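Local structure of copper-containing nitrite reductase (Hyphomicrobium denitrificans 1NES1, 6TFD) at residues A[43-48]-A[125-130]. The protein probably reduces nitrite to nitric oxide with electrons from cytochrome c, using copper ions as its cofactors. Sequence-based numbering, arbitrary orientation.
With CU (copper (II) ion), chain F.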
# COMPACT_ATOMS: atom_id res chain seq x y z
N MET A 43 11.38 -11.31 -18.78
CA MET A 43 11.84 -11.93 -17.51
C MET A 43 13.37 -11.88 -17.48
O MET A 43 14.02 -12.47 -18.37
CB MET A 43 11.37 -13.37 -17.40
CG MET A 43 11.49 -13.90 -15.99
SD MET A 43 10.50 -15.40 -15.80
CE MET A 43 11.16 -16.41 -17.12
N VAL A 44 13.92 -11.18 -16.48
CA VAL A 44 15.35 -10.75 -16.44
C VAL A 44 15.92 -10.92 -15.04
O VAL A 44 15.17 -11.23 -14.09
CB VAL A 44 15.47 -9.29 -16.90
CG1 VAL A 44 15.04 -9.14 -18.34
CG2 VAL A 44 14.71 -8.33 -16.00
N TYR A 45 17.23 -10.75 -14.93
CA TYR A 45 17.95 -10.51 -13.66
C TYR A 45 17.95 -9.00 -13.49
O TYR A 45 18.05 -8.32 -14.53
CB TYR A 45 19.36 -11.08 -13.77
CG TYR A 45 19.48 -12.57 -13.98
CD1 TYR A 45 19.33 -13.44 -12.91
CD2 TYR A 45 19.80 -13.11 -15.21
CE1 TYR A 45 19.49 -14.80 -13.06
CE2 TYR A 45 19.95 -14.48 -15.37
CZ TYR A 45 19.80 -15.34 -14.29
OH TYR A 45 19.94 -16.69 -14.40
N ILE A 46 17.81 -8.49 -12.26
CA ILE A 46 17.91 -7.04 -11.93
C ILE A 46 19.00 -6.87 -10.88
O ILE A 46 18.91 -7.51 -9.79
CB ILE A 46 16.56 -6.46 -11.47
CG1 ILE A 46 15.47 -6.61 -12.53
CG2 ILE A 46 16.69 -4.99 -11.07
CD1 ILE A 46 14.08 -6.84 -11.98
N GLY A 47 19.99 -6.03 -11.16
CA GLY A 47 21.06 -5.74 -10.19
C GLY A 47 20.50 -5.12 -8.92
O GLY A 47 19.61 -4.26 -9.03
N VAL A 48 21.04 -5.53 -7.76
CA VAL A 48 20.78 -4.94 -6.40
C VAL A 48 22.09 -4.40 -5.78
O VAL A 48 22.97 -5.20 -5.43
CB VAL A 48 20.16 -6.00 -5.46
CG1 VAL A 48 19.86 -5.42 -4.09
CG2 VAL A 48 18.93 -6.64 -6.05
N ALA A 125 13.32 -16.24 -22.75
CA ALA A 125 12.42 -15.19 -22.19
C ALA A 125 13.19 -13.95 -21.71
O ALA A 125 12.49 -12.94 -21.46
CB ALA A 125 11.59 -15.75 -21.08
N GLY A 126 14.54 -14.01 -21.54
CA GLY A 126 15.40 -12.82 -21.31
C GLY A 126 16.44 -12.94 -20.18
O GLY A 126 17.28 -12.02 -20.03
N MET A 127 16.40 -14.03 -19.42
CA MET A 127 17.33 -14.24 -18.28
C MET A 127 18.71 -14.62 -18.84
O MET A 127 19.04 -15.83 -18.91
CB MET A 127 16.79 -15.31 -17.32
CG MET A 127 15.40 -14.98 -16.85
SD MET A 127 14.88 -15.93 -15.41
CE MET A 127 15.56 -14.85 -14.15
N GLN A 128 19.48 -13.61 -19.21
CA GLN A 128 20.88 -13.79 -19.69
C GLN A 128 21.61 -12.45 -19.59
O GLN A 128 21.04 -11.47 -20.04
CB GLN A 128 20.87 -14.32 -21.13
CG GLN A 128 22.22 -14.33 -21.82
CD GLN A 128 22.16 -15.05 -23.15
OE1 GLN A 128 21.95 -16.26 -23.22
NE2 GLN A 128 22.36 -14.31 -24.23
N GLY A 129 22.81 -12.42 -19.00
CA GLY A 129 23.71 -11.24 -19.00
C GLY A 129 25.14 -11.66 -19.28
O GLY A 129 25.35 -12.88 -19.50
N VAL A 130 26.10 -10.72 -19.24
CA VAL A 130 27.54 -11.08 -19.44
C VAL A 130 28.35 -10.81 -18.16
O VAL A 130 28.18 -9.76 -17.51
CB VAL A 130 28.16 -10.49 -20.74
CG1 VAL A 130 27.11 -9.93 -21.69
CG2 VAL A 130 29.26 -9.48 -20.51
CU CU F . 14.59 -18.33 -14.48
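Met-127 lies between Met-43 and Tyr-45, a clear example of a copper ligand that is also packed on by its neighbours. Its SD binds the copper(II) ion at 2.6 Å; His-80, Cys-117 and His-122 complete the set of ligands, a type 1 copper site carried by a cupredoxin domain. The chain bends at chi3 (87°), which lays CE over one face of the Tyr-45 ring while SD stays on the copper; CE is 4.2 Å from the centroid and 14° off the normal. This CH-pi contact is joined by an oblique Met-aromatic approach of SD. The stem of the ligand follows the same face near its rim, Met-127 CB lying 3.8 Å from Tyr-45 CE2. Beside it Met-43, with CG anti to its backbone N (chi1 -165°), lays CG 4.0 Å from Met-127 SD and carries CE to Ala-125 CB. The backbones add just one weak hydrogen bond, from Met-43 N to Ala-125 O at 3.3 Å. Tyr-45 OH is held by Asp-81 O, which helps fix the ring; an alanine here would probably leave the Met-127 methyl without its aromatic cover and free to turn beside the copper. Gly-126 ends helix 122-125 in a Schellman motif, and the chain then enters strand 128-134 of one sheet, while strand 42-48 edges the other, pairing with strand 30-39.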